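Local coordinates for serine acetyltransferase 1, putative (Entamoeba histolytica, PDB 7BW9), which probably catalyses the transfer of an acetyl group from acetyl-CoA to serine, the step leading into cysteine biosynthesis, and binds cysteine in this structure, at residues A[48-53]-A[122-127]; A[103-108]-A[173-178]; A[190-195]-A[224-229]; A[198-203]-A[232-237]. All blocks are in the same frame, centred on the assembly; numbering follows the deposited sequence. Where two conformers were deposited one is given.

Contact 1: A[48-53]-A[122-127]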
loop_
_atom_site.group_PDB
_atom_site.type_symbol
_atom_site.label_atom_id
_atom_site.label_comp_id
_atom_site.label_asym_id
_atom_site.label_seq_id
_atom_site.Cartn_x
_atom_site.Cartn_y
_atom_site.Cartn_z
ATOM N N ASP A 48 -6.738 22.604 -14.000
ATOM C CA ASP A 48 -6.357 23.676 -13.083
ATOM C C ASP A 48 -5.495 23.188 -11.923
ATOM O O ASP A 48 -4.703 23.971 -11.390
ATOM C CB ASP A 48 -7.597 24.385 -12.546
ATOM C CG ASP A 48 -8.244 25.298 -13.579
ATOM O OD1 ASP A 48 -7.864 25.235 -14.774
ATOM O OD2 ASP A 48 -9.147 26.070 -13.192
ATOM N N PHE A 49 -5.590 21.911 -11.542
ATOM C CA PHE A 49 -4.846 21.430 -10.381
ATOM C C PHE A 49 -3.602 20.637 -10.738
ATOM O O PHE A 49 -2.792 20.347 -9.845
ATOM C CB PHE A 49 -5.769 20.590 -9.474
ATOM C CG PHE A 49 -6.949 21.369 -8.967
ATOM C CD1 PHE A 49 -6.862 22.088 -7.789
ATOM C CD2 PHE A 49 -8.118 21.448 -9.709
ATOM C CE1 PHE A 49 -7.940 22.837 -7.341
ATOM C CE2 PHE A 49 -9.193 22.196 -9.268
ATOM C CZ PHE A 49 -9.104 22.891 -8.081
ATOM N N PHE A 50 -3.413 20.284 -12.004
ATOM C CA PHE A 50 -2.327 19.383 -12.363
ATOM C C PHE A 50 -1.430 19.849 -13.506
ATOM O O PHE A 50 -0.443 19.164 -13.792
ATOM C CB PHE A 50 -2.887 17.997 -12.730
ATOM C CG PHE A 50 -3.561 17.279 -11.577
ATOM C CD1 PHE A 50 -2.810 16.626 -10.611
ATOM C CD2 PHE A 50 -4.942 17.259 -11.472
ATOM C CE1 PHE A 50 -3.430 15.961 -9.558
ATOM C CE2 PHE A 50 -5.575 16.589 -10.417
ATOM C CZ PHE A 50 -4.815 15.943 -9.461
ATOM N N THR A 51 -1.731 20.955 -14.181
ATOM C CA THR A 51 -0.943 21.349 -15.343
ATOM C C THR A 51 -0.311 22.716 -15.143
ATOM O O THR A 51 -0.817 23.554 -14.389
ATOM C CB THR A 51 -1.787 21.409 -16.621
ATOM O OG1 THR A 51 -2.782 22.424 -16.479
ATOM C CG2 THR A 51 -2.444 20.074 -16.895
ATOM N N ARG A 52 0.787 22.930 -15.873
ATOM C CA ARG A 52 1.377 24.255 -16.021
ATOM C C ARG A 52 0.387 25.219 -16.664
ATOM O O ARG A 52 -0.301 24.876 -17.627
ATOM C CB ARG A 52 2.634 24.165 -16.880
ATOM C CG ARG A 52 3.901 23.873 -16.112
ATOM C CD ARG A 52 5.029 23.621 -17.089
ATOM N NE ARG A 52 5.122 24.689 -18.088
ATOM C CZ ARG A 52 5.860 24.621 -19.193
ATOM N NH1 ARG A 52 6.577 23.534 -19.449
ATOM N NH2 ARG A 52 5.881 25.642 -20.046
ATOM N N ARG A 53 0.330 26.443 -16.138
ATOM C CA ARG A 53 -0.686 27.393 -16.586
ATOM C C ARG A 53 -0.604 27.673 -18.088
ATOM O O ARG A 53 -1.623 27.983 -18.713
ATOM C CB ARG A 53 -0.572 28.686 -15.784
ATOM C CG ARG A 53 -0.755 28.476 -14.295
ATOM C CD ARG A 53 -0.417 29.724 -13.501
ATOM N NE ARG A 53 -1.260 30.855 -13.874
ATOM C CZ ARG A 53 -1.567 31.856 -13.056
ATOM N NH1 ARG A 53 -1.105 31.854 -11.804
ATOM N NH2 ARG A 53 -2.342 32.853 -13.486
ATOM N N MET A 122 -7.509 20.147 -2.125
ATOM C CA MET A 122 -6.917 19.075 -1.334
ATOM C C MET A 122 -7.457 17.723 -1.777
ATOM O O MET A 122 -6.694 16.779 -2.009
ATOM C CB MET A 122 -7.205 19.312 0.149
ATOM C CG MET A 122 -7.014 18.072 1.029
ATOM S SD MET A 122 -7.653 18.258 2.714
ATOM C CE MET A 122 -6.754 19.697 3.260
ATOM N N ILE A 123 -8.779 17.631 -1.934
ATOM C CA ILE A 123 -9.410 16.378 -2.336
ATOM C C ILE A 123 -8.916 15.966 -3.715
ATOM O O ILE A 123 -8.532 14.811 -3.942
ATOM C CB ILE A 123 -10.946 16.518 -2.298
ATOM C CG1 ILE A 123 -11.425 16.770 -0.868
ATOM C CG2 ILE A 123 -11.642 15.284 -2.877
ATOM C CD1 ILE A 123 -12.803 17.343 -0.800
ATOM N N ILE A 124 -8.896 16.913 -4.650
ATOM C CA ILE A 124 -8.564 16.572 -6.025
ATOM C C ILE A 124 -7.111 16.138 -6.129
ATOM O O ILE A 124 -6.776 15.194 -6.851
ATOM C CB ILE A 124 -8.863 17.764 -6.946
ATOM C CG1 ILE A 124 -10.374 17.977 -7.071
ATOM C CG2 ILE A 124 -8.211 17.548 -8.310
ATOM C CD1 ILE A 124 -10.754 19.230 -7.867
ATOM N N ARG A 125 -6.225 16.808 -5.404
ATOM C CA ARG A 125 -4.807 16.553 -5.608
ATOM C C ARG A 125 -4.318 15.354 -4.814
ATOM O O ARG A 125 -3.354 14.697 -5.222
ATOM C CB ARG A 125 -4.007 17.801 -5.243
ATOM C CG ARG A 125 -3.956 18.790 -6.415
ATOM C CD ARG A 125 -3.028 19.959 -6.189
ATOM N NE ARG A 125 -1.664 19.583 -5.857
ATOM C CZ ARG A 125 -0.696 19.322 -6.739
ATOM N NH1 ARG A 125 -0.927 19.346 -8.046
ATOM N NH2 ARG A 125 0.521 19.026 -6.306
ATOM N N SER A 126 -4.970 15.047 -3.699
ATOM C CA SER A 126 -4.364 14.175 -2.705
ATOM C C SER A 126 -5.225 13.019 -2.201
ATOM O O SER A 126 -4.672 12.126 -1.559
ATOM C CB SER A 126 -3.911 15.000 -1.494
ATOM O OG SER A 126 -2.933 15.945 -1.889
ATOM N N TYR A 127 -6.529 12.986 -2.453
ATOM C CA TYR A 127 -7.337 11.913 -1.844
ATOM C C TYR A 127 -7.203 10.617 -2.639
ATOM O O TYR A 127 -7.629 10.568 -3.800
ATOM C CB TYR A 127 -8.796 12.322 -1.727
ATOM C CG TYR A 127 -9.100 12.959 -0.386
ATOM C CD1 TYR A 127 -8.207 13.848 0.195
ATOM C CD2 TYR A 127 -10.258 12.652 0.310
ATOM C CE1 TYR A 127 -8.466 14.437 1.428
ATOM C CE2 TYR A 127 -10.537 13.233 1.556
ATOM C CZ TYR A 127 -9.635 14.124 2.107
ATOM O OH TYR A 127 -9.900 14.695 3.343
#

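Contact 2: A[103-108]-A[173-178]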
loop_
_atom_site.group_PDB
_atom_site.type_symbol
_atom_site.label_atom_id
_atom_site.label_comp_id
_atom_site.label_asym_id
_atom_site.label_seq_id
_atom_site.Cartn_x
_atom_site.Cartn_y
_atom_site.Cartn_z
ATOM N N VAL A 103 -16.739 11.833 -11.533
ATOM C CA VAL A 103 -15.623 12.082 -10.627
ATOM C C VAL A 103 -15.881 13.338 -9.801
ATOM O O VAL A 103 -15.615 13.373 -8.588
ATOM C CB VAL A 103 -14.307 12.166 -11.426
ATOM C CG1 VAL A 103 -13.189 12.738 -10.571
ATOM C CG2 VAL A 103 -13.932 10.769 -11.966
ATOM N N LYS A 104 -16.446 14.374 -10.433
ATOM C CA LYS A 104 -16.801 15.591 -9.704
ATOM C C LYS A 104 -17.755 15.287 -8.555
ATOM O O LYS A 104 -17.632 15.861 -7.467
ATOM C CB LYS A 104 -17.440 16.614 -10.646
ATOM C CG LYS A 104 -16.490 17.256 -11.644
ATOM C CD LYS A 104 -17.292 18.053 -12.682
ATOM C CE LYS A 104 -17.810 19.354 -12.096
ATOM N NZ LYS A 104 -18.657 20.093 -13.078
ATOM N N GLN A 105 -18.711 14.388 -8.777
ATOM C CA GLN A 105 -19.622 14.035 -7.696
ATOM C C GLN A 105 -18.938 13.198 -6.626
ATOM O O GLN A 105 -19.246 13.363 -5.442
ATOM C CB GLN A 105 -20.847 13.333 -8.261
ATOM C CG GLN A 105 -21.613 14.236 -9.229
ATOM C CD GLN A 105 -22.799 13.525 -9.837
ATOM O OE1 GLN A 105 -23.913 14.048 -9.853
ATOM N NE2 GLN A 105 -22.572 12.314 -10.319
ATOM N N ASP A 106 -17.979 12.335 -7.005
ATOM C CA ASP A 106 -17.170 11.663 -5.988
ATOM C C ASP A 106 -16.430 12.683 -5.120
ATOM O O ASP A 106 -16.355 12.534 -3.893
ATOM C CB ASP A 106 -16.178 10.686 -6.637
ATOM C CG ASP A 106 -16.869 9.531 -7.393
ATOM O OD1 ASP A 106 -17.984 9.082 -6.995
ATOM O OD2 ASP A 106 -16.282 9.062 -8.398
ATOM N N ILE A 107 -15.895 13.738 -5.743
ATOM C CA ILE A 107 -15.206 14.791 -4.995
ATOM C C ILE A 107 -16.164 15.487 -4.041
ATOM O O ILE A 107 -15.823 15.758 -2.881
ATOM C CB ILE A 107 -14.557 15.789 -5.969
ATOM C CG1 ILE A 107 -13.344 15.150 -6.646
ATOM C CG2 ILE A 107 -14.218 17.105 -5.264
ATOM C CD1 ILE A 107 -13.088 15.723 -8.014
ATOM N N ILE A 108 -17.366 15.807 -4.516
ATOM C CA ILE A 108 -18.385 16.392 -3.646
ATOM C C ILE A 108 -18.669 15.465 -2.473
ATOM O O ILE A 108 -18.748 15.906 -1.321
ATOM C CB ILE A 108 -19.670 16.689 -4.438
ATOM C CG1 ILE A 108 -19.443 17.823 -5.459
ATOM C CG2 ILE A 108 -20.834 16.974 -3.484
ATOM C CD1 ILE A 108 -18.708 19.014 -4.915
ATOM N N GLY A 173 -22.167 3.326 -8.452
ATOM C CA GLY A 173 -22.982 4.496 -8.698
ATOM C C GLY A 173 -22.274 5.788 -8.331
ATOM O O GLY A 173 -21.067 5.834 -8.081
ATOM N N ASN A 174 -23.060 6.856 -8.265
ATOM C CA ASN A 174 -22.479 8.180 -8.151
ATOM C C ASN A 174 -22.299 8.593 -6.690
ATOM O O ASN A 174 -22.849 7.984 -5.764
ATOM C CB ASN A 174 -23.325 9.211 -8.918
ATOM C CG ASN A 174 -24.765 9.273 -8.445
ATOM O OD1 ASN A 174 -25.047 9.620 -7.297
ATOM N ND2 ASN A 174 -25.687 8.986 -9.345
ATOM N N HIS A 175 -21.490 9.637 -6.499
ATOM C CA HIS A 175 -21.183 10.188 -5.177
ATOM C C HIS A 175 -20.576 9.135 -4.254
ATOM O O HIS A 175 -20.921 9.047 -3.073
ATOM C CB HIS A 175 -22.421 10.815 -4.524
ATOM C CG HIS A 175 -22.962 12.010 -5.256
ATOM N ND1 HIS A 175 -23.949 11.916 -6.217
ATOM C CD2 HIS A 175 -22.680 13.331 -5.138
ATOM C CE1 HIS A 175 -24.250 13.123 -6.658
ATOM N NE2 HIS A 175 -23.488 13.997 -6.026
ATOM N N PHE A 176 -19.661 8.331 -4.791
ATOM C CA PHE A 176 -19.039 7.256 -4.027
ATOM C C PHE A 176 -17.788 7.787 -3.339
ATOM O O PHE A 176 -16.919 8.371 -4.000
ATOM C CB PHE A 176 -18.699 6.078 -4.950
ATOM C CG PHE A 176 -18.065 4.908 -4.242
ATOM C CD1 PHE A 176 -18.701 4.310 -3.163
ATOM C CD2 PHE A 176 -16.837 4.406 -4.656
ATOM C CE1 PHE A 176 -18.123 3.226 -2.503
ATOM C CE2 PHE A 176 -16.259 3.328 -4.010
ATOM C CZ PHE A 176 -16.905 2.733 -2.934
ATOM N N PHE A 177 -17.680 7.573 -2.026
ATOM C CA PHE A 177 -16.540 8.065 -1.247
ATOM C C PHE A 177 -15.851 6.921 -0.505
ATOM O O PHE A 177 -16.471 6.235 0.324
ATOM C CB PHE A 177 -16.972 9.152 -0.257
ATOM C CG PHE A 177 -15.847 9.680 0.622
ATOM C CD1 PHE A 177 -14.551 9.850 0.119
ATOM C CD2 PHE A 177 -16.099 10.053 1.935
ATOM C CE1 PHE A 177 -13.533 10.359 0.919
ATOM C CE2 PHE A 177 -15.080 10.552 2.749
ATOM C CZ PHE A 177 -13.797 10.706 2.236
ATOM N N ILE A 178 -14.569 6.719 -0.802
ATOM C CA ILE A 178 -13.686 5.867 -0.011
ATOM C C ILE A 178 -12.783 6.782 0.804
ATOM O O ILE A 178 -12.028 7.579 0.231
ATOM C CB ILE A 178 -12.859 4.922 -0.897
ATOM C CG1 ILE A 178 -13.760 3.896 -1.577
ATOM C CG2 ILE A 178 -11.776 4.210 -0.084
ATOM C CD1 ILE A 178 -13.043 3.039 -2.580
HETATM O O HOH W 1 -19.821 9.931 -8.752
#

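Contact 3: A[190-195]-A[224-229]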
loop_
_atom_site.group_PDB
_atom_site.type_symbol
_atom_site.label_atom_id
_atom_site.label_comp_id
_atom_site.label_asym_id
_atom_site.label_seq_id
_atom_site.Cartn_x
_atom_site.Cartn_y
_atom_site.Cartn_z
ATOM N N ALA A 190 -19.304 -7.168 -7.782
ATOM C CA ALA A 190 -19.983 -6.355 -6.795
ATOM C C ALA A 190 -20.652 -5.155 -7.450
ATOM O O ALA A 190 -20.213 -4.656 -8.494
ATOM C CB ALA A 190 -19.008 -5.886 -5.716
ATOM N N VAL A 191 -21.721 -4.690 -6.810
ATOM C CA VAL A 191 -22.518 -3.557 -7.263
ATOM C C VAL A 191 -22.718 -2.617 -6.081
ATOM O O VAL A 191 -23.115 -3.053 -4.996
ATOM C CB VAL A 191 -23.885 -3.998 -7.830
ATOM C CG1 VAL A 191 -24.714 -2.781 -8.225
ATOM C CG2 VAL A 191 -23.695 -4.944 -9.016
ATOM N N ILE A 192 -22.461 -1.336 -6.298
ATOM C CA ILE A 192 -22.531 -0.321 -5.260
ATOM C C ILE A 192 -23.461 0.771 -5.750
ATOM O O ILE A 192 -23.301 1.255 -6.876
ATOM C CB ILE A 192 -21.140 0.264 -4.950
ATOM C CG1 ILE A 192 -20.215 -0.795 -4.324
ATOM C CG2 ILE A 192 -21.267 1.504 -4.062
ATOM C CD1 ILE A 192 -18.718 -0.398 -4.416
ATOM N N GLY A 193 -24.419 1.164 -4.907
ATOM C CA GLY A 193 -25.367 2.211 -5.246
ATOM C C GLY A 193 -24.794 3.609 -5.108
ATOM O O GLY A 193 -23.583 3.822 -5.213
ATOM N N ASN A 194 -25.679 4.580 -4.852
ATOM C CA ASN A 194 -25.315 5.992 -4.790
ATOM C C ASN A 194 -25.088 6.440 -3.349
ATOM O O ASN A 194 -25.678 5.903 -2.406
ATOM C CB ASN A 194 -26.400 6.869 -5.427
ATOM C CG ASN A 194 -26.741 6.446 -6.853
ATOM O OD1 ASN A 194 -25.869 6.050 -7.630
ATOM N ND2 ASN A 194 -28.026 6.500 -7.190
ATOM N N TRP A 195 -24.214 7.438 -3.194
ATOM C CA TRP A 195 -23.916 8.048 -1.898
ATOM C C TRP A 195 -23.409 7.027 -0.884
ATOM O O TRP A 195 -23.710 7.117 0.303
ATOM C CB TRP A 195 -25.142 8.804 -1.346
ATOM C CG TRP A 195 -25.212 10.183 -1.920
ATOM C CD1 TRP A 195 -26.017 10.606 -2.925
ATOM C CD2 TRP A 195 -24.399 11.309 -1.558
ATOM N NE1 TRP A 195 -25.773 11.927 -3.209
ATOM C CE2 TRP A 195 -24.783 12.384 -2.385
ATOM C CE3 TRP A 195 -23.376 11.510 -0.619
ATOM C CZ2 TRP A 195 -24.202 13.644 -2.289
ATOM C CZ3 TRP A 195 -22.789 12.760 -0.533
ATOM C CH2 TRP A 195 -23.206 13.813 -1.362
ATOM N N PRO A 224 -20.871 -8.898 -3.180
ATOM C CA PRO A 224 -22.095 -8.253 -2.700
ATOM C C PRO A 224 -22.608 -7.156 -3.619
ATOM O O PRO A 224 -21.861 -6.507 -4.365
ATOM C CB PRO A 224 -21.677 -7.652 -1.351
ATOM C CG PRO A 224 -20.466 -8.417 -0.949
ATOM C CD PRO A 224 -19.761 -8.715 -2.234
ATOM N N THR A 225 -23.917 -6.949 -3.512
ATOM C CA THR A 225 -24.627 -5.777 -4.023
ATOM C C THR A 225 -25.035 -4.907 -2.847
ATOM O O THR A 225 -25.677 -5.395 -1.905
ATOM C CB THR A 225 -25.896 -6.184 -4.783
ATOM O OG1 THR A 225 -25.549 -6.846 -5.995
ATOM C CG2 THR A 225 -26.765 -4.960 -5.107
ATOM N N ILE A 226 -24.673 -3.628 -2.882
ATOM C CA ILE A 226 -25.092 -2.744 -1.804
ATOM C C ILE A 226 -25.899 -1.593 -2.391
ATOM O O ILE A 226 -25.673 -1.154 -3.522
ATOM C CB ILE A 226 -23.898 -2.249 -0.956
ATOM C CG1 ILE A 226 -23.118 -1.146 -1.660
ATOM C CG2 ILE A 226 -22.950 -3.411 -0.636
ATOM C CD1 ILE A 226 -21.852 -0.773 -0.916
ATOM N N GLY A 227 -26.882 -1.133 -1.624
ATOM C CA GLY A 227 -27.813 -0.108 -2.070
ATOM C C GLY A 227 -27.247 1.294 -1.941
ATOM O O GLY A 227 -26.037 1.498 -1.862
ATOM N N ASP A 228 -28.140 2.271 -1.891
ATOM C CA ASP A 228 -27.764 3.663 -1.728
ATOM C C ASP A 228 -27.594 4.016 -0.255
ATOM O O ASP A 228 -28.202 3.413 0.633
ATOM C CB ASP A 228 -28.816 4.597 -2.341
ATOM C CG ASP A 228 -29.185 4.235 -3.772
ATOM O OD1 ASP A 228 -28.372 3.617 -4.496
ATOM O OD2 ASP A 228 -30.314 4.587 -4.180
ATOM N N PHE A 229 -26.785 5.047 -0.008
ATOM C CA PHE A 229 -26.581 5.613 1.328
ATOM C C PHE A 229 -26.055 4.584 2.329
ATOM O O PHE A 229 -26.280 4.708 3.532
ATOM C CB PHE A 229 -27.865 6.275 1.851
ATOM C CG PHE A 229 -28.458 7.265 0.883
ATOM C CD1 PHE A 229 -27.903 8.524 0.745
ATOM C CD2 PHE A 229 -29.555 6.925 0.096
ATOM C CE1 PHE A 229 -28.428 9.449 -0.167
ATOM C CE2 PHE A 229 -30.091 7.833 -0.819
ATOM C CZ PHE A 229 -29.520 9.100 -0.951
HETATM O O HOH W 2 -29.968 7.477 -4.909
#

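Contact 4: A[198-203]-A[232-237]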
loop_
_atom_site.group_PDB
_atom_site.type_symbol
_atom_site.label_atom_id
_atom_site.label_comp_id
_atom_site.label_asym_id
_atom_site.label_seq_id
_atom_site.Cartn_x
_atom_site.Cartn_y
_atom_site.Cartn_z
ATOM N N VAL A 198 -17.212 4.116 2.228
ATOM C CA VAL A 198 -16.487 2.914 2.605
ATOM C C VAL A 198 -15.138 3.330 3.180
ATOM O O VAL A 198 -14.471 4.206 2.627
ATOM C CB VAL A 198 -16.305 1.986 1.386
ATOM C CG1 VAL A 198 -15.423 0.835 1.735
ATOM C CG2 VAL A 198 -17.664 1.505 0.852
ATOM N N TYR A 199 -14.723 2.689 4.265
ATOM C CA TYR A 199 -13.527 3.034 5.020
ATOM C C TYR A 199 -12.416 2.017 4.765
ATOM O O TYR A 199 -12.592 1.022 4.053
ATOM C CB TYR A 199 -13.875 3.133 6.517
ATOM C CG TYR A 199 -14.599 4.423 6.799
ATOM C CD1 TYR A 199 -13.887 5.603 7.023
ATOM C CD2 TYR A 199 -15.979 4.493 6.745
ATOM C CE1 TYR A 199 -14.528 6.792 7.251
ATOM C CE2 TYR A 199 -16.639 5.694 6.963
ATOM C CZ TYR A 199 -15.903 6.841 7.215
ATOM O OH TYR A 199 -16.536 8.047 7.429
ATOM N N GLN A 200 -11.268 2.258 5.398
ATOM C CA GLN A 200 -10.109 1.378 5.249
ATOM C C GLN A 200 -10.443 -0.059 5.634
ATOM O O GLN A 200 -11.304 -0.311 6.479
ATOM C CB GLN A 200 -8.941 1.876 6.110
ATOM C CG GLN A 200 -9.218 2.008 7.614
ATOM C CD GLN A 200 -9.912 3.303 7.980
ATOM O OE1 GLN A 200 -10.494 3.973 7.122
ATOM N NE2 GLN A 200 -9.866 3.663 9.264
ATOM N N SER A 201 -9.735 -1.006 5.005
ATOM C CA SER A 201 -9.758 -2.425 5.360
ATOM C C SER A 201 -11.115 -3.081 5.123
ATOM O O SER A 201 -11.396 -4.135 5.681
ATOM C CB SER A 201 -9.319 -2.639 6.812
ATOM O OG SER A 201 -8.215 -1.804 7.133
ATOM N N VAL A 202 -11.950 -2.503 4.277
ATOM C CA VAL A 202 -13.269 -3.051 3.999
ATOM C C VAL A 202 -13.170 -3.981 2.799
ATOM O O VAL A 202 -12.596 -3.619 1.763
ATOM C CB VAL A 202 -14.284 -1.929 3.744
ATOM C CG1 VAL A 202 -15.526 -2.469 3.037
ATOM C CG2 VAL A 202 -14.629 -1.225 5.060
ATOM N N THR A 203 -13.718 -5.185 2.939
ATOM C CA THR A 203 -13.847 -6.114 1.828
ATOM C C THR A 203 -15.307 -6.247 1.417
ATOM O O THR A 203 -16.185 -6.500 2.261
ATOM C CB THR A 203 -13.286 -7.493 2.182
ATOM O OG1 THR A 203 -11.866 -7.411 2.337
ATOM C CG2 THR A 203 -13.610 -8.504 1.085
ATOM N N ILE A 232 -19.988 1.687 5.359
ATOM C CA ILE A 232 -19.313 0.481 5.833
ATOM C C ILE A 232 -18.047 0.874 6.582
ATOM O O ILE A 232 -17.083 1.378 5.979
ATOM C CB ILE A 232 -19.009 -0.498 4.699
ATOM C CG1 ILE A 232 -20.265 -0.679 3.843
ATOM C CG2 ILE A 232 -18.564 -1.829 5.279
ATOM C CD1 ILE A 232 -20.055 -1.542 2.627
ATOM N N GLY A 233 -18.047 0.612 7.900
ATOM C CA GLY A 233 -16.969 1.034 8.769
ATOM C C GLY A 233 -15.718 0.174 8.661
ATOM O O GLY A 233 -15.739 -0.931 8.136
ATOM N N ALA A 234 -14.618 0.715 9.195
ATOM C CA ALA A 234 -13.288 0.145 8.999
ATOM C C ALA A 234 -13.247 -1.339 9.328
ATOM O O ALA A 234 -13.820 -1.787 10.323
ATOM C CB ALA A 234 -12.274 0.892 9.866
ATOM N N GLY A 235 -12.583 -2.109 8.470
ATOM C CA GLY A 235 -12.370 -3.518 8.750
ATOM C C GLY A 235 -13.558 -4.432 8.541
ATOM O O GLY A 235 -13.415 -5.642 8.731
ATOM N N ALA A 236 -14.721 -3.918 8.150
ATOM C CA ALA A 236 -15.853 -4.810 7.920
ATOM C C ALA A 236 -15.591 -5.698 6.713
ATOM O O ALA A 236 -15.049 -5.249 5.697
ATOM C CB ALA A 236 -17.141 -4.021 7.716
ATOM N N LYS A 237 -15.970 -6.974 6.837
ATOM C CA LYS A 237 -15.818 -7.969 5.777
ATOM C C LYS A 237 -17.211 -8.389 5.315
ATOM O O LYS A 237 -17.941 -9.067 6.053
ATOM C CB LYS A 237 -15.007 -9.173 6.263
ATOM C CG LYS A 237 -13.624 -8.826 6.835
ATOM C CD LYS A 237 -12.741 -8.120 5.800
ATOM C CE LYS A 237 -11.328 -7.809 6.343
ATOM N NZ LYS A 237 -11.418 -7.120 7.679
#

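Contact 1: A[48-53]-A[122-127]
F49 lays one face of its ring on I124 and gives its backbone carbonyl to R125. Followed outward, its CB packs 4.0 Å from R125 CG, a methylene of the arginine stem. The ring carbon CG then passes I124 CG2, and CD2, CE2 and CZ gather round the I124 CD1 methyl, with CE2 nearest to CD1 at 3.6 Å. That methyl, carried to the tip of an extended isoleucine chain (chi2 174°), makes a CH-pi contact over the F49 face. A forked residue suits the place, because the other branch, CG2, also reaches the second phenylalanine: I124 CG2 lies 3.5 Å from F50 CE2. The far edge of the F50 ring also brings CZ to 3.3 Å from I124 O, a carbonyl hydrogen-bonded to H131. R125 bends at chi3 (55°), which brings its head round to F49: NH1 donates to F49 O at 2.8 Å, with the acceptor close to the guanidinium plane. A buried arginine is plausibly accommodated because its other nitrogens are also engaged, NH2 by the carbonyl of P30 and NE by E153 and Y79 of the second subunit. The contact thus ties the short helix 47-50 to helix 120-126, with helix 36-45 beside F50, helix 96-113 against I124, and the neighbouring subunit next to R125.

Contact 2: A[103-108]-A[173-178]
Q105 sits on the ring of H175 while D106, one residue on, grips the backbone next to it. The Q105 CB methylene is centred over one imidazole face, 3.6 Å from the ring centroid and only 13° off its normal, a CH-pi contact; farther out, Q105 OE1 comes to 3.3 Å from H175 CE1. A glutamine serves well here, its aliphatic part covering the ring and its amide reaching the rim. D106 OD1 accepts the N-H of F176 at 2.9 Å, on its anti side. A water donates to the same D106 OD1 and accepts from H175 N at 2.8 Å, so the carboxylate addresses two successive amides, one directly and one by relay. The loop held in this way is a corner in the first coil of the left-handed beta-helix, between strands 171-172 and 177-178, and helix 96-113 of the helical region docks against it. H175 turns the corner with a positive phi of 58°. Its ring is fixed from within the corner: ND1 donates to N174 OD1 at 2.8 Å, almost straight and in the ring plane, though above the plane of the asparagine carbonyl. In the next shell, R137 forms a salt bridge with D106 OD2, W195 stacks on the H175 ring, and N305 of the third subunit bonds H175 NE2.

Contact 3: A[190-195]-A[224-229]
N194 and D228 make the polar grip at one end of this pair: the backbone N of N194 donates to D228 OD1 at 2.9 Å in an almost straight bond, meeting the carboxylate from above its plane. In return N194 O accepts the N-H of F229 at 2.8 Å. Along the strands, I226 N donates to V191 O at 2.7 Å and V191 N to P224 O at 3.0 Å, the backbone pattern of a parallel pair; the bond from G193 N to I226 O is weak. The carboxylate of D228 leans back over the preceding coil, CG beside its own backbone N (chi1 -51°), and lies nearly parallel to the N194 side-chain amide; a water accepts from N194 ND2 and gives a weak bond to D228 OD2. N194 repeats the same reach, its OD1 taking the N-H of N174. G193, having no side chain, lets D228 OD1 approach within 3.4 Å of its CA. Packing follows outward. I192 and I226 share one face; on the other, T225 OG1 lies 3.8 Å from V191 CB. At the corner, W195 CB touches F229 CD1 at 3.5 Å, while their rings are almost parallel but slid apart, barely overlapping. I-G-N above I-G-D, isoleucine over isoleucine with a glycine following each, is the signature of hexapeptide repeats in neighbouring coils of a left-handed beta-helix.

Contact 4: A[198-203]-A[232-237]
V202 pushes a methyl into the hollow of the turn that follows I232. Its CG2 rests 3.3 Å from G233 O and also faces I232 O, while the other branch, CG1, meets I232 CG2 at 3.8 Å, the two side chains crossing at about a right angle. A beta-branched valine fits because each methyl has its own surface to fill. Next to it, S201 CB lies 3.7 Å from G235 CA. Both residues have positive phi, 66° for S201 and 76° for G235, a backbone shape that glycine adopts readily, and hold the third position of equivalent type II turns, Y199 to V202 and G233 to A236. Stacking of such turns is how corners of the left-handed beta-helix pile up, coil on coil. Backbone bonds stitch the pile: Y199 N to I232 O, G235 N to Q200 O at 3.0 Å, and T203 N to A236 O at 3.1 Å. On the side facing the second subunit, the small A234 CB fits against Q200 NE2 at 3.7 Å, and that amide reaches T203 of the second subunit. K237 curls back, bent at chi2 (-60°) and chi4, and lays CD 3.6 Å from T203 OG1. The curl lets K237 NZ donate to G235 O at 2.7 Å, with N253 of the third subunit as its second partner; T203 OG1 is bonded to Q200 of that same subunit.

In the fold
Contact 1 lies in the helical region, contacts 3 and 4 in the left-handed beta-helix, and contact 2 joins the two. Contacts 1 and 2 meet through I124 CG1 and I107 CD1 at 3.7 Å. Segment 173-178 of contact 2 belongs to the preceding coil: G173 N probably bonds I192 O (2.8 Å), and F177 O probably bonds V198 N (2.9 Å). Contacts 3 and 4 pair the same two coils, contact 3 along one side and into its corner, contact 4 at the next corner. One bound cysteine, in the pocket of A206, R222 and H223, is about 8 Å from the P224 side chain; another, in the pocket with D179 and H180, is about 4 Å from that of Y199.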